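Local structure of soluble inorganic pyrophosphatase (Toxoplasma gondii, 5WRT) at residues 99-104 and 153-158; 145-150 and 189-194; 45-50 and 219-224. The protein probably hydrolyses inorganic pyrophosphate to phosphate with magnesium as cofactor, this chain holding the pyrophosphatase domain of a longer protein. All coordinates share one frame; numbering follows the deposited sequence.

Interaction 1: residues 99-104 and 153-158; sequences TWEDPR and LDWKVL. With MG (magnesium ion), chain C.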
loop_
_atom_site.group_PDB
_atom_site.type_symbol
_atom_site.label_atom_id
_atom_site.label_comp_id
_atom_site.label_asym_id
_atom_site.label_seq_id
_atom_site.Cartn_x
_atom_site.Cartn_y
_atom_site.Cartn_z
ATOM N N THR A 99 15.307 0.422 22.806
ATOM C CA THR A 99 14.310 1.477 22.755
ATOM C C THR A 99 12.975 0.912 23.210
ATOM O O THR A 99 12.692 -0.277 23.035
ATOM C CB THR A 99 14.167 2.072 21.344
ATOM O OG1 THR A 99 13.791 1.039 20.422
ATOM C CG2 THR A 99 15.472 2.712 20.894
ATOM N N TRP A 100 12.156 1.779 23.794
ATOM C CA TRP A 100 10.837 1.379 24.266
ATOM C C TRP A 100 9.940 2.602 24.217
ATOM O O TRP A 100 10.254 3.624 24.832
ATOM C CB TRP A 100 10.896 0.810 25.685
ATOM C CG TRP A 100 9.566 0.330 26.191
ATOM C CD1 TRP A 100 8.704 -0.517 25.558
ATOM C CD2 TRP A 100 8.948 0.672 27.437
ATOM N NE1 TRP A 100 7.589 -0.725 26.333
ATOM C CE2 TRP A 100 7.714 -0.006 27.492
ATOM C CE3 TRP A 100 9.318 1.486 28.512
ATOM C CZ2 TRP A 100 6.849 0.103 28.579
ATOM C CZ3 TRP A 100 8.462 1.588 29.592
ATOM C CH2 TRP A 100 7.239 0.906 29.616
ATOM N N GLU A 101 8.838 2.508 23.477
ATOM C CA GLU A 101 7.891 3.615 23.397
ATOM C C GLU A 101 6.965 3.525 24.604
ATOM O O GLU A 101 5.830 3.045 24.539
ATOM C CB GLU A 101 7.138 3.605 22.075
ATOM C CG GLU A 101 8.008 4.039 20.908
ATOM C CD GLU A 101 8.082 5.548 20.780
ATOM O OE1 GLU A 101 7.168 6.151 20.177
ATOM O OE2 GLU A 101 9.057 6.133 21.298
ATOM N N ASP A 102 7.490 3.991 25.732
ATOM C CA ASP A 102 6.823 3.964 27.020
ATOM C C ASP A 102 5.431 4.581 26.911
ATOM O O ASP A 102 5.315 5.775 26.593
ATOM C CB ASP A 102 7.656 4.742 28.041
ATOM C CG ASP A 102 7.213 4.508 29.477
ATOM O OD1 ASP A 102 8.013 4.786 30.397
ATOM O OD2 ASP A 102 6.073 4.047 29.695
ATOM N N PRO A 103 4.359 3.813 27.148
ATOM C CA PRO A 103 3.033 4.433 27.234
ATOM C C PRO A 103 2.988 5.331 28.456
ATOM O O PRO A 103 4.039 5.630 29.035
ATOM C CB PRO A 103 2.076 3.238 27.359
ATOM C CG PRO A 103 2.887 2.035 26.959
ATOM C CD PRO A 103 4.298 2.356 27.344
ATOM N N ARG A 104 1.812 5.801 28.854
ATOM C CA ARG A 104 1.717 6.600 30.071
ATOM C C ARG A 104 2.506 7.904 29.988
ATOM O O ARG A 104 2.489 8.707 30.928
ATOM C CB ARG A 104 2.191 5.784 31.271
ATOM N N LEU A 153 0.487 6.530 19.661
ATOM C CA LEU A 153 1.496 7.126 18.794
ATOM C C LEU A 153 2.452 6.037 18.324
ATOM O O LEU A 153 3.139 5.410 19.138
ATOM C CB LEU A 153 2.240 8.234 19.533
ATOM C CG LEU A 153 3.428 8.892 18.829
ATOM C CD1 LEU A 153 3.039 9.384 17.442
ATOM C CD2 LEU A 153 3.957 10.040 19.675
ATOM N N ASP A 154 2.496 5.805 17.015
ATOM C CA ASP A 154 3.288 4.725 16.430
ATOM C C ASP A 154 4.221 5.331 15.386
ATOM O O ASP A 154 3.920 5.342 14.190
ATOM C CB ASP A 154 2.364 3.648 15.832
ATOM C CG ASP A 154 3.125 2.449 15.303
ATOM O OD1 ASP A 154 4.317 2.297 15.638
ATOM O OD2 ASP A 154 2.525 1.653 14.555
ATOM N N TRP A 155 5.359 5.842 15.854
ATOM C CA TRP A 155 6.341 6.447 14.963
ATOM C C TRP A 155 6.849 5.434 13.946
ATOM O O TRP A 155 7.067 4.261 14.264
ATOM C CB TRP A 155 7.528 6.992 15.757
ATOM C CG TRP A 155 7.261 8.222 16.559
ATOM C CD1 TRP A 155 7.044 8.289 17.902
ATOM C CD2 TRP A 155 7.211 9.570 16.076
ATOM N NE1 TRP A 155 6.854 9.593 18.287
ATOM C CE2 TRP A 155 6.949 10.400 17.184
ATOM C CE3 TRP A 155 7.356 10.156 14.814
ATOM C CZ2 TRP A 155 6.829 11.784 17.071
ATOM C CZ3 TRP A 155 7.238 11.532 14.704
ATOM C CH2 TRP A 155 6.975 12.328 15.825
ATOM N N LYS A 156 7.048 5.897 12.718
ATOM C CA LYS A 156 7.765 5.144 11.693
ATOM C C LYS A 156 8.972 5.987 11.294
ATOM O O LYS A 156 8.852 6.917 10.490
ATOM C CB LYS A 156 6.868 4.828 10.498
ATOM C CG LYS A 156 5.578 4.113 10.866
ATOM C CD LYS A 156 5.863 2.800 11.580
ATOM C CE LYS A 156 4.574 2.084 11.958
ATOM N NZ LYS A 156 4.782 1.068 13.028
ATOM N N VAL A 157 10.125 5.678 11.876
ATOM C CA VAL A 157 11.356 6.388 11.551
ATOM C C VAL A 157 11.860 5.905 10.199
ATOM O O VAL A 157 11.864 4.702 9.913
ATOM C CB VAL A 157 12.411 6.170 12.653
ATOM C CG1 VAL A 157 13.724 6.854 12.288
ATOM C CG2 VAL A 157 11.897 6.671 13.993
ATOM N N LEU A 158 12.288 6.843 9.359
ATOM C CA LEU A 158 12.851 6.519 8.058
ATOM C C LEU A 158 14.367 6.628 8.128
ATOM O O LEU A 158 14.905 7.587 8.689
ATOM C CB LEU A 158 12.305 7.446 6.970
ATOM C CG LEU A 158 10.819 7.804 7.053
ATOM C CD1 LEU A 158 10.473 8.895 6.051
ATOM C CD2 LEU A 158 9.946 6.576 6.834
HETATM MG MG MG C . 5.590 1.296 16.809
HETATM O O HOH W 1 6.987 3.174 16.716
HETATM O O HOH W 2 4.317 -0.362 16.707
HETATM O O HOH W 3 7.249 0.460 18.023
#
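The indole of Trp155 meets Glu101 at its edge and Leu153 over one face. Glu101 OE1 lies in the ring plane, 3.1 Å from Trp155 CD1. The ring nitrogen is further off, with Trp155 NE1 3.9 Å from Glu101 OE1. The oxygen therefore faces a carbon of the indole rim, and the carboxylate stands steeply to the ring, their planes 69° apart. Leu153 CD1 sits 3.9 Å above the indole plane, offset toward its rim. The Glu101 side chain heads for the strand and bends at chi2 (-83°), which brings OE1 to the indole edge. The backbone there makes an inverse gamma turn centred on Glu101.

Asp154, between Leu153 and Trp155, reaches the metal. Its OD1 binds the magnesium ion at 2.0 Å. With it, three waters and the carboxylates of Asp117 and Asp122 complete six ligands. Lys156 NZ holds Asp154 OD2 at 2.8 Å in a salt bridge, on the syn side but 34° out of the carboxylate plane, with a weaker bond to OD1. The same ammonium group also bonds Asp122 OD2 and Tyr93 OH, so it probably helps to position two metal ligands. Water 1 binds the magnesium and donates to Trp155 O (2.7 Å), which ties the strand backbone to the metal shell. Glu101 touches the Asp117 side chain and is thus second-shell to the metal. This acidic magnesium cluster is the hallmark of family I pyrophosphatases.

The contact is buried. Segment 153-158 lies in the curled sheet between strands 115-125 and 136-149. Trp155 packs on Leu121 of the first and on Ala144 and Ala146 of the second. Helix 214-232 comes down on both partners, with Ala224 against Glu101 and Val220 against Trp155.

Interaction 2: residues 145-150 and 189-194; sequences LAMIDG and EWFRWY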
loop_
_atom_site.group_PDB
_atom_site.type_symbol
_atom_site.label_atom_id
_atom_site.label_comp_id
_atom_site.label_asym_id
_atom_site.label_seq_id
_atom_site.Cartn_x
_atom_site.Cartn_y
_atom_site.Cartn_z
ATOM N N LEU A 145 7.584 9.585 10.482
ATOM C CA LEU A 145 6.156 9.826 10.329
ATOM C C LEU A 145 5.463 9.470 11.637
ATOM O O LEU A 145 5.725 8.409 12.212
ATOM C CB LEU A 145 5.580 8.997 9.180
ATOM C CG LEU A 145 5.987 9.404 7.763
ATOM C CD1 LEU A 145 5.859 8.227 6.809
ATOM C CD2 LEU A 145 5.140 10.572 7.288
ATOM N N ALA A 146 4.584 10.356 12.106
ATOM C CA ALA A 146 3.914 10.179 13.394
ATOM C C ALA A 146 2.540 9.563 13.153
ATOM O O ALA A 146 1.509 10.235 13.189
ATOM C CB ALA A 146 3.812 11.508 14.132
ATOM N N MET A 147 2.531 8.254 12.918
ATOM C CA MET A 147 1.278 7.547 12.702
ATOM C C MET A 147 0.546 7.366 14.028
ATOM O O MET A 147 1.159 7.080 15.061
ATOM C CB MET A 147 1.539 6.201 12.021
ATOM C CG MET A 147 0.305 5.571 11.390
ATOM S SD MET A 147 0.380 3.775 11.231
ATOM C CE MET A 147 0.288 3.259 12.935
ATOM N N ILE A 148 -0.770 7.556 13.995
ATOM C CA ILE A 148 -1.637 7.369 15.153
ATOM C C ILE A 148 -2.518 6.155 14.892
ATOM O O ILE A 148 -3.389 6.187 14.014
ATOM C CB ILE A 148 -2.485 8.615 15.441
ATOM C CG1 ILE A 148 -1.597 9.856 15.547
ATOM C CG2 ILE A 148 -3.285 8.427 16.719
ATOM C CD1 ILE A 148 -0.556 9.766 16.636
ATOM N N ASP A 149 -2.293 5.084 15.650
ATOM C CA ASP A 149 -3.046 3.839 15.518
ATOM C C ASP A 149 -3.932 3.694 16.749
ATOM O O ASP A 149 -3.483 3.208 17.791
ATOM C CB ASP A 149 -2.109 2.643 15.373
ATOM C CG ASP A 149 -2.823 1.389 14.892
ATOM O OD1 ASP A 149 -4.051 1.273 15.098
ATOM O OD2 ASP A 149 -2.152 0.515 14.302
ATOM N N GLY A 150 -5.191 4.107 16.620
ATOM C CA GLY A 150 -6.149 4.015 17.707
ATOM C C GLY A 150 -5.668 4.619 19.009
ATOM O O GLY A 150 -5.529 3.912 20.012
ATOM N N GLU A 189 1.406 6.280 2.915
ATOM C CA GLU A 189 0.151 5.687 2.470
ATOM C C GLU A 189 0.076 4.207 2.821
ATOM O O GLU A 189 -1.019 3.684 3.057
ATOM C CB GLU A 189 -0.023 5.887 0.964
ATOM C CG GLU A 189 -0.166 7.346 0.543
ATOM C CD GLU A 189 -1.162 8.122 1.389
ATOM O OE1 GLU A 189 -2.228 7.567 1.732
ATOM O OE2 GLU A 189 -0.872 9.292 1.716
ATOM N N TRP A 190 1.220 3.521 2.866
ATOM C CA TRP A 190 1.221 2.116 3.255
ATOM C C TRP A 190 0.710 1.947 4.680
ATOM O O TRP A 190 -0.199 1.151 4.938
ATOM C CB TRP A 190 2.627 1.528 3.118
ATOM C CG TRP A 190 2.638 0.031 3.055
ATOM C CD1 TRP A 190 2.715 -0.741 1.931
ATOM C CD2 TRP A 190 2.555 -0.879 4.160
ATOM N NE1 TRP A 190 2.690 -2.072 2.267
ATOM C CE2 TRP A 190 2.591 -2.185 3.629
ATOM C CE3 TRP A 190 2.457 -0.718 5.545
ATOM C CZ2 TRP A 190 2.533 -3.321 4.436
ATOM C CZ3 TRP A 190 2.399 -1.847 6.344
ATOM C CH2 TRP A 190 2.437 -3.131 5.786
ATOM N N PHE A 191 1.279 2.701 5.620
ATOM C CA PHE A 191 0.880 2.574 7.015
ATOM C C PHE A 191 -0.449 3.255 7.317
ATOM O O PHE A 191 -1.055 2.960 8.352
ATOM C CB PHE A 191 1.984 3.117 7.922
ATOM C CG PHE A 191 3.154 2.185 8.054
ATOM C CD1 PHE A 191 3.073 1.066 8.870
ATOM C CD2 PHE A 191 4.321 2.404 7.342
ATOM C CE1 PHE A 191 4.142 0.197 8.987
ATOM C CE2 PHE A 191 5.393 1.536 7.454
ATOM C CZ PHE A 191 5.302 0.431 8.278
ATOM N N ARG A 192 -0.918 4.147 6.442
ATOM C CA ARG A 192 -2.245 4.724 6.634
ATOM C C ARG A 192 -3.339 3.705 6.338
ATOM O O ARG A 192 -4.364 3.669 7.027
ATOM C CB ARG A 192 -2.425 5.961 5.753
ATOM C CG ARG A 192 -3.675 6.772 6.087
ATOM C CD ARG A 192 -4.274 7.437 4.855
ATOM N NE ARG A 192 -3.352 8.375 4.222
ATOM C CZ ARG A 192 -3.205 9.645 4.589
ATOM N NH1 ARG A 192 -3.923 10.139 5.589
ATOM N NH2 ARG A 192 -2.341 10.424 3.951
ATOM N N TRP A 193 -3.133 2.859 5.327
ATOM C CA TRP A 193 -4.197 2.029 4.779
ATOM C C TRP A 193 -4.096 0.551 5.133
ATOM O O TRP A 193 -5.073 -0.177 4.926
ATOM C CB TRP A 193 -4.228 2.169 3.247
ATOM C CG TRP A 193 -4.698 3.510 2.766
ATOM C CD1 TRP A 193 -3.920 4.548 2.340
ATOM C CD2 TRP A 193 -6.056 3.953 2.653
ATOM N NE1 TRP A 193 -4.708 5.612 1.974
ATOM C CE2 TRP A 193 -6.025 5.273 2.157
ATOM C CE3 TRP A 193 -7.295 3.365 2.925
ATOM C CZ2 TRP A 193 -7.183 6.013 1.928
ATOM C CZ3 TRP A 193 -8.444 4.100 2.697
ATOM C CH2 TRP A 193 -8.380 5.410 2.203
ATOM N N TYR A 194 -2.961 0.082 5.659
ATOM C CA TYR A 194 -2.717 -1.361 5.696
ATOM C C TYR A 194 -3.610 -2.114 6.680
ATOM O O TYR A 194 -3.684 -3.344 6.600
ATOM C CB TYR A 194 -1.245 -1.649 6.006
ATOM C CG TYR A 194 -0.850 -1.497 7.456
ATOM C CD1 TYR A 194 -0.944 -0.271 8.097
ATOM C CD2 TYR A 194 -0.370 -2.581 8.179
ATOM C CE1 TYR A 194 -0.576 -0.127 9.422
ATOM C CE2 TYR A 194 0.002 -2.449 9.503
ATOM C CZ TYR A 194 -0.104 -1.219 10.120
ATOM O OH TYR A 194 0.265 -1.079 11.439
#
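Met147, on a strand, faces the last turn of the helix that carries Phe191 and Arg192. The nearest alpha carbons are Met147 CA and Arg192 CA, 7.6 Å apart. No hydrogen bond joins the two segments, and side chains bridge the gap. CG of Met147 is anti to the backbone N (chi1 -163°), and the chain runs out to put its sulfur on the helix. Met147 SD lies 3.3 Å from Phe191 O and 3.7 Å from Phe191 CB. A hydrogen bond to that carbonyl comes from Asn203 ND2; the sulfur merely packs on it. Met147 SD reaches the rim of the Tyr194 ring too, near the ring plane, 4.4 Å from CE1.

Strand 136-149 belongs to the curled sheet that forms the beta-barrel of family I pyrophosphatases; helix 183-193 packs against this strand, where Met147 also touches Asp154, a ligand of the magnesium ion.

Tyr194 OH and Asp149 OD2 stand 4.1 Å apart, with ring and carboxylate planes 80° apart. The salt-bridge partner of Asp149 is Lys195. Within the helix, Arg192 grips Glu189 side-on: NE bonds OE1 at 2.8 Å, and NH2 bonds OE2 at 2.9 Å. Trp193 continues outward to the second subunit, where its NE1 bonds Gly182 O of that subunit and its ring meets Trp91 of that subunit edge-to-face.

Interaction 3: residues 45-50 and 219-224; sequences LLFNMV and RVVYRA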
loop_
_atom_site.group_PDB
_atom_site.type_symbol
_atom_site.label_atom_id
_atom_site.label_comp_id
_atom_site.label_asym_id
_atom_site.label_seq_id
_atom_site.Cartn_x
_atom_site.Cartn_y
_atom_site.Cartn_z
ATOM N N LEU A 45 26.094 10.179 12.360
ATOM C CA LEU A 45 25.502 9.422 13.450
ATOM C C LEU A 45 24.812 8.174 12.915
ATOM O O LEU A 45 23.969 8.251 12.016
ATOM C CB LEU A 45 24.509 10.298 14.205
ATOM C CG LEU A 45 23.786 9.680 15.396
ATOM C CD1 LEU A 45 24.762 9.274 16.491
ATOM C CD2 LEU A 45 22.767 10.667 15.912
ATOM N N LEU A 46 25.180 7.021 13.465
ATOM C CA LEU A 46 24.644 5.737 13.045
ATOM C C LEU A 46 23.852 5.100 14.175
ATOM O O LEU A 46 24.268 5.139 15.338
ATOM C CB LEU A 46 25.765 4.791 12.603
ATOM C CG LEU A 46 26.510 5.186 11.327
ATOM C CD1 LEU A 46 27.511 4.111 10.934
ATOM C CD2 LEU A 46 25.524 5.443 10.198
ATOM N N PHE A 47 22.710 4.518 13.826
ATOM C CA PHE A 47 21.913 3.720 14.742
ATOM C C PHE A 47 21.865 2.305 14.192
ATOM O O PHE A 47 21.813 2.110 12.974
ATOM C CB PHE A 47 20.476 4.244 14.887
ATOM C CG PHE A 47 20.376 5.688 15.296
ATOM C CD1 PHE A 47 20.596 6.700 14.378
ATOM C CD2 PHE A 47 20.032 6.028 16.595
ATOM C CE1 PHE A 47 20.488 8.026 14.750
ATOM C CE2 PHE A 47 19.924 7.351 16.972
ATOM C CZ PHE A 47 20.151 8.352 16.049
ATOM N N ASN A 48 21.873 1.317 15.076
ATOM C CA ASN A 48 21.700 -0.055 14.629
ATOM C C ASN A 48 20.220 -0.358 14.453
ATOM O O ASN A 48 19.379 0.080 15.243
ATOM C CB ASN A 48 22.341 -1.042 15.605
ATOM C CG ASN A 48 23.729 -1.472 15.166
ATOM O OD1 ASN A 48 24.019 -1.551 13.970
ATOM N ND2 ASN A 48 24.589 -1.768 16.130
ATOM N N MET A 49 19.907 -1.095 13.394
ATOM C CA MET A 49 18.546 -1.510 13.096
ATOM C C MET A 49 18.488 -3.028 13.076
ATOM O O MET A 49 19.285 -3.672 12.386
ATOM C CB MET A 49 18.080 -0.945 11.752
ATOM C CG MET A 49 16.912 -1.703 11.133
ATOM S SD MET A 49 16.485 -1.091 9.489
ATOM C CE MET A 49 14.932 -1.940 9.200
ATOM N N VAL A 50 17.559 -3.591 13.839
ATOM C CA VAL A 50 17.288 -5.023 13.797
ATOM C C VAL A 50 16.196 -5.235 12.758
ATOM O O VAL A 50 15.057 -4.799 12.941
ATOM C CB VAL A 50 16.872 -5.564 15.171
ATOM C CG1 VAL A 50 16.447 -7.023 15.061
ATOM C CG2 VAL A 50 18.010 -5.409 16.170
ATOM N N ARG A 219 15.735 12.862 17.727
ATOM C CA ARG A 219 15.215 13.061 19.077
ATOM C C ARG A 219 14.155 12.026 19.431
ATOM O O ARG A 219 14.029 11.648 20.601
ATOM C CB ARG A 219 14.645 14.472 19.221
ATOM C CG ARG A 219 15.696 15.568 19.322
ATOM C CD ARG A 219 15.048 16.915 19.600
ATOM N NE ARG A 219 14.538 17.556 18.389
ATOM C CZ ARG A 219 15.278 18.282 17.557
ATOM N NH1 ARG A 219 16.569 18.471 17.803
ATOM N NH2 ARG A 219 14.727 18.826 16.480
ATOM N N VAL A 220 13.378 11.569 18.445
ATOM C CA VAL A 220 12.424 10.493 18.693
ATOM C C VAL A 220 13.152 9.240 19.166
ATOM O O VAL A 220 12.729 8.584 20.126
ATOM C CB VAL A 220 11.584 10.221 17.431
ATOM C CG1 VAL A 220 10.879 8.875 17.533
ATOM C CG2 VAL A 220 10.575 11.341 17.207
ATOM N N VAL A 221 14.268 8.901 18.516
ATOM C CA VAL A 221 15.028 7.718 18.908
ATOM C C VAL A 221 15.655 7.908 20.285
ATOM O O VAL A 221 15.632 6.993 21.119
ATOM C CB VAL A 221 16.089 7.384 17.843
ATOM C CG1 VAL A 221 16.776 6.067 18.176
ATOM C CG2 VAL A 221 15.455 7.323 16.463
ATOM N N TYR A 222 16.227 9.089 20.546
ATOM C CA TYR A 222 16.823 9.356 21.854
ATOM C C TYR A 222 15.808 9.161 22.972
ATOM O O TYR A 222 16.086 8.482 23.967
ATOM C CB TYR A 222 17.383 10.778 21.916
ATOM C CG TYR A 222 18.514 11.090 20.966
ATOM C CD1 TYR A 222 19.500 10.153 20.681
ATOM C CD2 TYR A 222 18.616 12.347 20.383
ATOM C CE1 TYR A 222 20.542 10.455 19.820
ATOM C CE2 TYR A 222 19.648 12.656 19.528
ATOM C CZ TYR A 222 20.607 11.711 19.248
ATOM O OH TYR A 222 21.631 12.037 18.393
ATOM N N ARG A 223 14.627 9.768 22.831
ATOM C CA ARG A 223 13.620 9.685 23.884
ATOM C C ARG A 223 13.207 8.243 24.148
ATOM O O ARG A 223 13.085 7.829 25.307
ATOM C CB ARG A 223 12.404 10.534 23.518
ATOM C CG ARG A 223 11.386 10.656 24.639
ATOM C CD ARG A 223 10.296 11.655 24.298
ATOM N NE ARG A 223 9.642 11.340 23.031
ATOM C CZ ARG A 223 9.635 12.147 21.974
ATOM N NH1 ARG A 223 10.249 13.322 22.031
ATOM N NH2 ARG A 223 9.015 11.779 20.861
ATOM N N ALA A 224 12.996 7.459 23.087
ATOM C CA ALA A 224 12.675 6.048 23.267
ATOM C C ALA A 224 13.842 5.288 23.882
ATOM O O ALA A 224 13.630 4.335 24.641
ATOM C CB ALA A 224 12.272 5.421 21.933
#
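Phe47 pushes one corner of its ring against the helix, where Val221 and Tyr222 stand side by side. The bump is the CD2-CE2 side of the phenyl group. Val221 CG1 sits at the same 3.6 Å from Phe47 CD2 and from Phe47 CE2, so this methyl rests against one bond of the ring. It approaches obliquely. Tyr222, the next residue on the helix, borders the same ring: its CE1 lies near the plane of the Phe47 ring, at the edge, 4.3 Å from Phe47 CE2.

A second bump comes from Leu45, two residues earlier. Its CD2 methyl meets the phenol end of Tyr222, 3.1 Å from Tyr222 OH and 4.1 Å from Tyr222 CZ. The two side chains approach from opposite directions. With chi1 at -180°, the Leu45 branch stretches away from its own backbone N toward the helix. The backbones stay well apart, with Phe47 CA 9.0 Å from Val221 CA, and these four side chains meet across the gap.

This is apolar packing of a barrel strand against the C-terminal helix. Strand 47-53 pairs antiparallel with strands 92-95 and 136-149, and Phe47 also packs on Val141 of the latter. The Phe47 ring meets that of Phe36. On the helix, Val220 and Val221 both rest on Leu121 of strand 115-125.

In the fold
From the N terminus, interaction 3 opens first at 45-50. It closes last, at 219-224, so it encloses a loop of 168 residues holding the other two contacts. Inside it, interaction 1 runs from 99-104 to 153-158. Interaction 2 starts at 145-150, before interaction 1 closes, and ends at 189-194, so these two cross. They touch where neighbouring strands 136-149 and 152-161 pair, through Asp154 N with Met147 O. Interactions 1 and 3 meet at the C-terminal helix, where Trp100 N approaches Ala224 O. Interactions 2 and 3 do not touch. Together the contacts tie helices 183-193 and 214-232 and the 99-104 loop to one curled sheet.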